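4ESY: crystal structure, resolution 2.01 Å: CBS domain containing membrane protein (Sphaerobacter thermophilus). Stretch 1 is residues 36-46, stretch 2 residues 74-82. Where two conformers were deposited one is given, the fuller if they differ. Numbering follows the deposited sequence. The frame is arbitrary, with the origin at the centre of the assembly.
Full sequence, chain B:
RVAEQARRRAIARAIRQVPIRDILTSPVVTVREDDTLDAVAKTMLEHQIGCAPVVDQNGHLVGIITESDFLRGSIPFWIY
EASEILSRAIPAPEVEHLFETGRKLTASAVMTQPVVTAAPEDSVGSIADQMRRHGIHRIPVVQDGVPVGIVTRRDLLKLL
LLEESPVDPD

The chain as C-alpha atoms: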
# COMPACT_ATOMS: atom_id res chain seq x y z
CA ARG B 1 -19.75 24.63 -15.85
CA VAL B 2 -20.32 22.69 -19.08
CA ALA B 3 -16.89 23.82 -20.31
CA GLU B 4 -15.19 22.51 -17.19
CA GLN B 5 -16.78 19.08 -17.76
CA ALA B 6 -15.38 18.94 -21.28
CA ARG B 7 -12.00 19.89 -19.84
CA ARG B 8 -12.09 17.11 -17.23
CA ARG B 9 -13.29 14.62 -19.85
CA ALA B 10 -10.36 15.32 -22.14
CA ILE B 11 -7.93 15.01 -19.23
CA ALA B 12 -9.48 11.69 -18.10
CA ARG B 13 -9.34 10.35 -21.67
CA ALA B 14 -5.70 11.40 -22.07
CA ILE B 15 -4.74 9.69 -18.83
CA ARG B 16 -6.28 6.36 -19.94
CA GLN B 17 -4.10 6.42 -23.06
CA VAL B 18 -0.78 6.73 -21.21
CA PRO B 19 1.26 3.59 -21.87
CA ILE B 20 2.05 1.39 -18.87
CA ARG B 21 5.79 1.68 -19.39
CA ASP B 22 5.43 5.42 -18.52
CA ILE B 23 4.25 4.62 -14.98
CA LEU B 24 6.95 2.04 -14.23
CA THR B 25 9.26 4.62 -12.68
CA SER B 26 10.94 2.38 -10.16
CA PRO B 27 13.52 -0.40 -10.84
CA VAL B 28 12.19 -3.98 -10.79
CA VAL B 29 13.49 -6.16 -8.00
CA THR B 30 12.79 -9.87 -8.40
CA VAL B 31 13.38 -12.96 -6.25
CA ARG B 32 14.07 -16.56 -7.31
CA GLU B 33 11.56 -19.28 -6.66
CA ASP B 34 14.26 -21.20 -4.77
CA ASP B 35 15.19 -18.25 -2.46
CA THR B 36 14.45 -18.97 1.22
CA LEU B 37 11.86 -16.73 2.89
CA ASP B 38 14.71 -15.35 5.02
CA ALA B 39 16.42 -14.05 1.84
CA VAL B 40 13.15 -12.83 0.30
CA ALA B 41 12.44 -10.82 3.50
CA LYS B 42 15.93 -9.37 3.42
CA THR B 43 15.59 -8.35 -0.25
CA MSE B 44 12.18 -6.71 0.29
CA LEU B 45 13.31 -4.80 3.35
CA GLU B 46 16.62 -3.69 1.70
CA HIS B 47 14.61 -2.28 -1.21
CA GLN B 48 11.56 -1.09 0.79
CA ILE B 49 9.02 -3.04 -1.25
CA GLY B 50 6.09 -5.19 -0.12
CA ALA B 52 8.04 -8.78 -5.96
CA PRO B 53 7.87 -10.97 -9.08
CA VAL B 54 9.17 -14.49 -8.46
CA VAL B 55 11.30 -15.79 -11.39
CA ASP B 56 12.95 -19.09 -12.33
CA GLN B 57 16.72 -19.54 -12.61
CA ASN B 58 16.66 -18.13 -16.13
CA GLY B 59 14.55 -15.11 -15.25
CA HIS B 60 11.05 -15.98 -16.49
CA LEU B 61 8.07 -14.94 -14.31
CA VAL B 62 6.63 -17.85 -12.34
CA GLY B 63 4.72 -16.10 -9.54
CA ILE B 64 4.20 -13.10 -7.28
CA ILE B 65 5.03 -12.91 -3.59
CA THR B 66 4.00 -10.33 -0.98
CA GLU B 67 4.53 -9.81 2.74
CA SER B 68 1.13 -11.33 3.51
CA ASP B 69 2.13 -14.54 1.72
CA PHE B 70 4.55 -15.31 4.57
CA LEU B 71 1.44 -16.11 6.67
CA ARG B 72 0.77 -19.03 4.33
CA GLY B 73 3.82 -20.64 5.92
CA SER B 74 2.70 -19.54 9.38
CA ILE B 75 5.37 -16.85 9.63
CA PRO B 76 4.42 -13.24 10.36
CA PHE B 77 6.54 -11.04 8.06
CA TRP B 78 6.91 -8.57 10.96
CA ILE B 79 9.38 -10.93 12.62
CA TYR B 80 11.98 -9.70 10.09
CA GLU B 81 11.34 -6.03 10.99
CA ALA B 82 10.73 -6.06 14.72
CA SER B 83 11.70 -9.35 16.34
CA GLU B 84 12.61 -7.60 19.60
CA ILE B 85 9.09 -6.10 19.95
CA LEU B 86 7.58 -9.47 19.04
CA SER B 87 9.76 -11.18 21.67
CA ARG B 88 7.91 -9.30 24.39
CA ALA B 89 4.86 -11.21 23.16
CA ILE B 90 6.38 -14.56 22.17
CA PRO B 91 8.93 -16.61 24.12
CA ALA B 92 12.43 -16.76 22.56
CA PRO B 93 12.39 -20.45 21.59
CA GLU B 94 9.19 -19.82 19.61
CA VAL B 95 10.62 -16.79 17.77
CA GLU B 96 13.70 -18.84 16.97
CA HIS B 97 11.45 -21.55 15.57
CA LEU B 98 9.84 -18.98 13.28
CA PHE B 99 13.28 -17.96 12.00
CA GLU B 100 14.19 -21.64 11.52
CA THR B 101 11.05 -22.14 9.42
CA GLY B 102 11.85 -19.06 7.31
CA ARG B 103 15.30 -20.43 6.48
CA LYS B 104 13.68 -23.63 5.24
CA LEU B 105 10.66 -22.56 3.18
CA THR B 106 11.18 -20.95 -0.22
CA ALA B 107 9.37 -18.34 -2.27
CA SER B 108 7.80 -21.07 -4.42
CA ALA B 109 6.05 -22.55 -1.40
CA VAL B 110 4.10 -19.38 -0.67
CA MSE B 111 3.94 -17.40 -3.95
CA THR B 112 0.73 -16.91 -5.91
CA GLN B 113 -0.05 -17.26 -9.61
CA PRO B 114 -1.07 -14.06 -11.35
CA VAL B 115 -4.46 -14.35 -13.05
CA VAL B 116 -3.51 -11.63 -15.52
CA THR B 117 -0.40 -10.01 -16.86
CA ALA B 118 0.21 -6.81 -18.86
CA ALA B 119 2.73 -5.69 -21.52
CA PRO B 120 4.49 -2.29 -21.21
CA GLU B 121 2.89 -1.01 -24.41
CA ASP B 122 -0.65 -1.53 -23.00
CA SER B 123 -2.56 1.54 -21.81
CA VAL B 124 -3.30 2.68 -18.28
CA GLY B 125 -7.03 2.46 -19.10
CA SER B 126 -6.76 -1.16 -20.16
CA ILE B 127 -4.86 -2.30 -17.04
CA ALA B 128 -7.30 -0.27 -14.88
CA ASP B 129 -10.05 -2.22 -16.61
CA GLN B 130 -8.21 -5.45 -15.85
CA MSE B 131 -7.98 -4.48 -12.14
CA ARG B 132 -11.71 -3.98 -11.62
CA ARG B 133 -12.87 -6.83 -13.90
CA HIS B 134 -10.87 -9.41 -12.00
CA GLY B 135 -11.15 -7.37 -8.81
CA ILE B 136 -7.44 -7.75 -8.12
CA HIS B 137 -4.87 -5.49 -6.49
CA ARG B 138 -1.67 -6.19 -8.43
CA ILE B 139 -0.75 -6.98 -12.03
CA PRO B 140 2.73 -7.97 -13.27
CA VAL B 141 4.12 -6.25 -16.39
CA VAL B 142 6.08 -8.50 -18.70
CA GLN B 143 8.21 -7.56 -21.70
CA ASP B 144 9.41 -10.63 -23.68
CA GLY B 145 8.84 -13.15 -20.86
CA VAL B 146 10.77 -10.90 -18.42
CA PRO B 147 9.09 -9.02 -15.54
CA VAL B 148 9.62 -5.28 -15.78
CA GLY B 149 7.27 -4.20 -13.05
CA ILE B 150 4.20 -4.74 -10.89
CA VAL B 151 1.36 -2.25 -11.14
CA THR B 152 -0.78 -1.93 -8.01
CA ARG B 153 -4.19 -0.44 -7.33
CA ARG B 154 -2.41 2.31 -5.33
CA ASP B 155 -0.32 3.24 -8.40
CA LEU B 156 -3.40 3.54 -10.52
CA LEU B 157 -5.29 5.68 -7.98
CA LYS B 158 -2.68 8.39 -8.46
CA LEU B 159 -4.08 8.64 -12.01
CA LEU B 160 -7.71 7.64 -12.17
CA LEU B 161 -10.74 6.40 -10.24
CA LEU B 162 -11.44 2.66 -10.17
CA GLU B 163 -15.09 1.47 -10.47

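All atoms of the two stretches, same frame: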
# COMPACT_ATOMS: atom_id res chain seq x y z
N THR B 36 15.12 -18.71 -0.07
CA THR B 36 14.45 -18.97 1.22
C THR B 36 13.69 -17.71 1.66
O THR B 36 13.97 -16.59 1.20
CB THR B 36 15.46 -19.43 2.34
OG1 THR B 36 16.40 -18.38 2.57
CG2 THR B 36 16.22 -20.65 1.92
N LEU B 37 12.71 -17.87 2.52
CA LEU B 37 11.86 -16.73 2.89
C LEU B 37 12.71 -15.71 3.65
O LEU B 37 12.45 -14.53 3.60
CB LEU B 37 10.64 -17.20 3.70
CG LEU B 37 9.61 -17.98 2.88
CD1 LEU B 37 8.35 -18.23 3.69
CD2 LEU B 37 9.29 -17.24 1.56
N ASP B 38 13.74 -16.20 4.33
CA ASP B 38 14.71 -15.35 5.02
C ASP B 38 15.40 -14.38 4.04
O ASP B 38 15.52 -13.18 4.32
CB ASP B 38 15.70 -16.23 5.81
CG ASP B 38 17.15 -15.91 5.54
OD1 ASP B 38 17.90 -16.82 5.10
OD2 ASP B 38 17.57 -14.75 5.79
N ALA B 39 15.81 -14.88 2.88
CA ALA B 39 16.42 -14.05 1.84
C ALA B 39 15.38 -13.12 1.17
O ALA B 39 15.65 -11.95 0.89
CB ALA B 39 17.10 -14.93 0.77
N VAL B 40 14.22 -13.66 0.87
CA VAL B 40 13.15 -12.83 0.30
C VAL B 40 12.84 -11.62 1.23
O VAL B 40 12.69 -10.49 0.75
CB VAL B 40 11.87 -13.63 0.09
CG1 VAL B 40 10.68 -12.71 -0.29
CG2 VAL B 40 12.11 -14.76 -0.97
N ALA B 41 12.73 -11.88 2.52
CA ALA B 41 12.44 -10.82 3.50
C ALA B 41 13.53 -9.76 3.44
O ALA B 41 13.25 -8.57 3.33
CB ALA B 41 12.26 -11.37 4.93
N LYS B 42 14.78 -10.23 3.50
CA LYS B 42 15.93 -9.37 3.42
C LYS B 42 15.95 -8.47 2.17
O LYS B 42 16.20 -7.28 2.26
CB LYS B 42 17.22 -10.18 3.47
CG LYS B 42 18.45 -9.29 3.53
CD LYS B 42 19.75 -10.09 3.67
CE LYS B 42 20.95 -9.15 3.73
NZ LYS B 42 22.21 -9.88 3.44
N THR B 43 15.69 -9.07 1.01
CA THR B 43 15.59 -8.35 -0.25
C THR B 43 14.52 -7.28 -0.20
O THR B 43 14.77 -6.12 -0.54
CB THR B 43 15.28 -9.32 -1.41
OG1 THR B 43 16.32 -10.29 -1.47
CG2 THR B 43 15.20 -8.59 -2.73
N MSE B 44 13.34 -7.64 0.27
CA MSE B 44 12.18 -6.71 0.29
C MSE B 44 12.40 -5.54 1.23
O MSE B 44 12.05 -4.39 0.92
CB MSE B 44 10.90 -7.44 0.73
CG MSE B 44 10.28 -8.42 -0.32
SE MSE B 44 8.74 -9.28 0.59
CE MSE B 44 7.84 -9.93 -0.98
N LEU B 45 12.96 -5.84 2.39
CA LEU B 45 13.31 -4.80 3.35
C LEU B 45 14.48 -3.92 2.86
O LEU B 45 14.45 -2.72 3.07
CB LEU B 45 13.60 -5.40 4.73
CG LEU B 45 12.41 -5.97 5.51
CD1 LEU B 45 12.95 -6.61 6.77
CD2 LEU B 45 11.39 -4.86 5.86
N GLU B 46 15.51 -4.51 2.25
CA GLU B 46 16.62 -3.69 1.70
C GLU B 46 16.08 -2.68 0.69
O GLU B 46 16.49 -1.54 0.67
CB GLU B 46 17.69 -4.53 0.98
CG GLU B 46 18.50 -5.48 1.85
CD GLU B 46 19.92 -5.04 2.09
OE1 GLU B 46 20.58 -5.64 2.97
OE2 GLU B 46 20.39 -4.09 1.41
N SER B 74 2.81 -19.80 7.94
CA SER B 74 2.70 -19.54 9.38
C SER B 74 3.81 -18.69 9.96
O SER B 74 4.14 -18.84 11.13
CB SER B 74 2.60 -20.86 10.17
OG SER B 74 1.51 -21.61 9.71
N ILE B 75 4.36 -17.78 9.15
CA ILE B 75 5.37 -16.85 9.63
C ILE B 75 4.82 -15.43 9.45
O ILE B 75 4.41 -15.06 8.35
CB ILE B 75 6.66 -16.92 8.77
CG1 ILE B 75 7.25 -18.33 8.76
CG2 ILE B 75 7.70 -15.93 9.24
CD1 ILE B 75 8.30 -18.51 7.63
N PRO B 76 4.84 -14.63 10.52
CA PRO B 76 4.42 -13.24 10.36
C PRO B 76 5.62 -12.45 9.79
O PRO B 76 6.70 -12.43 10.39
CB PRO B 76 4.11 -12.81 11.80
CG PRO B 76 5.09 -13.61 12.64
CD PRO B 76 5.41 -14.89 11.86
N PHE B 77 5.43 -11.80 8.66
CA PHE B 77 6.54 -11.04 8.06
C PHE B 77 7.18 -10.06 9.06
O PHE B 77 8.38 -9.77 8.99
CB PHE B 77 6.06 -10.32 6.80
CG PHE B 77 7.14 -9.52 6.11
CD1 PHE B 77 7.87 -10.08 5.06
CD2 PHE B 77 7.42 -8.24 6.51
CE1 PHE B 77 8.88 -9.33 4.41
CE2 PHE B 77 8.44 -7.48 5.86
CZ PHE B 77 9.16 -8.05 4.82
N TRP B 78 6.40 -9.60 10.03
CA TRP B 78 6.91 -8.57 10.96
C TRP B 78 8.11 -9.06 11.77
O TRP B 78 8.90 -8.25 12.24
CB TRP B 78 5.80 -8.09 11.93
CG TRP B 78 5.94 -6.63 12.24
CD1 TRP B 78 6.23 -5.63 11.35
CD2 TRP B 78 5.88 -6.01 13.53
NE1 TRP B 78 6.30 -4.42 12.01
CE2 TRP B 78 6.09 -4.62 13.35
CE3 TRP B 78 5.64 -6.48 14.83
CZ2 TRP B 78 6.09 -3.70 14.42
CZ3 TRP B 78 5.62 -5.58 15.89
CH2 TRP B 78 5.84 -4.20 15.68
N ILE B 79 8.24 -10.37 11.92
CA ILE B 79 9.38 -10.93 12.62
C ILE B 79 10.72 -10.45 12.05
O ILE B 79 11.71 -10.29 12.78
CB ILE B 79 9.31 -12.46 12.67
CG1 ILE B 79 10.22 -12.94 13.75
CG2 ILE B 79 9.69 -13.12 11.31
CD1 ILE B 79 10.00 -14.37 14.06
N TYR B 80 10.75 -10.19 10.74
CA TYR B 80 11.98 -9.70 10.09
C TYR B 80 12.21 -8.20 10.30
O TYR B 80 13.32 -7.70 10.10
CB TYR B 80 12.00 -10.07 8.58
CG TYR B 80 12.00 -11.57 8.37
CD1 TYR B 80 13.17 -12.32 8.55
CD2 TYR B 80 10.85 -12.25 7.98
CE1 TYR B 80 13.17 -13.68 8.39
CE2 TYR B 80 10.84 -13.62 7.81
CZ TYR B 80 12.00 -14.33 8.01
OH TYR B 80 12.00 -15.69 7.85
N GLU B 81 11.18 -7.46 10.71
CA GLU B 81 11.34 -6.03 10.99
C GLU B 81 11.50 -5.69 12.46
O GLU B 81 12.16 -4.72 12.81
CB GLU B 81 10.13 -5.23 10.48
CG GLU B 81 9.85 -5.35 9.01
CD GLU B 81 8.77 -4.37 8.53
OE1 GLU B 81 7.63 -4.81 8.30
OE2 GLU B 81 9.03 -3.17 8.35
N ALA B 82 10.85 -6.46 13.32
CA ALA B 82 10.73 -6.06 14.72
C ALA B 82 10.72 -7.26 15.62
O ALA B 82 9.79 -7.39 16.40
CB ALA B 82 9.42 -5.25 14.91

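The most unusual feature of this contact is an alanine methyl seated on the face of a tyrosine ring. CB of Ala 41 lies 3.6 Å from the centroid of the Tyr 80 ring, 21° off the ring normal. This is a CH-pi contact. The closest pair is Ala 41 CB to Tyr 80 CG, at 3.5 Å. Ala 41 and Tyr 80 also bring their CA atoms within 6.7 Å of each other. The short side chain of alanine lets the ring lie close to the helix backbone.

No hydrogen bond crosses between the stretches. The contact rests on apolar packing and buries 391 Å² in total, both sides summed. Each stretch satisfies much of its backbone internally. In stretch 1, residues 37 to 46 form a helix, with Thr 36 at the N-cap position. Its regular bonds begin with Val 40 N to Thr 36 O, at 3.0 Å. OG1 of Thr 36 also makes a weak hydrogen bond to OD1 of Asp 38, at 3.3 Å. In stretch 2, residues 77 to 81 have helical backbone angles. One turn there is closed by Tyr 80 N to Phe 77 O, at 3.0 Å.

The helix offers Leu 37, Ala 41, Met 44 and Leu 45 to the other stretch. The spacing of four, three and one residues places them on one side of the helix. The CA-to-CB bonds of all four point toward stretch 2. That of Ala 39 points away, and this residue makes no contact with stretch 2.

Phe 77 is the second aromatic residue of the contact. Its CA-to-CB bond points sideways, but with chi1 in t the end of the ring comes nearer the helix. CE1 of Phe 77 lies 4.0 Å from CB of Ala 41, so this one methyl touches both aromatic rings. Met 44 is selenomethionine. Its SE is 3.8 Å from Phe 77 CE1 and 4.9 Å from the ring centroid, in an oblique approach. Leu 45 adds its CG at 3.9 Å from Phe 77 CZ. The ring is buried, as suits a side chain with no polar group.

Leu 45 and Tyr 80 each have 77 Å² covered by the opposite stretch. Both methyls of Leu 45 pack against stretch 2. CD1 is 3.5 Å from the backbone O of Tyr 80 and 4.0 Å from its CB. CD2 is 3.5 Å from CG of Glu 81. Glu 81 thus contributes the aliphatic part of its side chain here, while its OE1 is hydrogen-bonded elsewhere in the structure.

At the start of the helix, CD1 of Leu 37 meets CD1 of Ile 75 at 4.0 Å. Both residues are buried, and their branched apolar side chains suit that setting. The Tyr 80 ring reaches back along the helix toward this end. Its OH lies 3.9 Å from CA of Asp 38. Tyr 80 is partly exposed, a setting compatible with its polar hydroxyl.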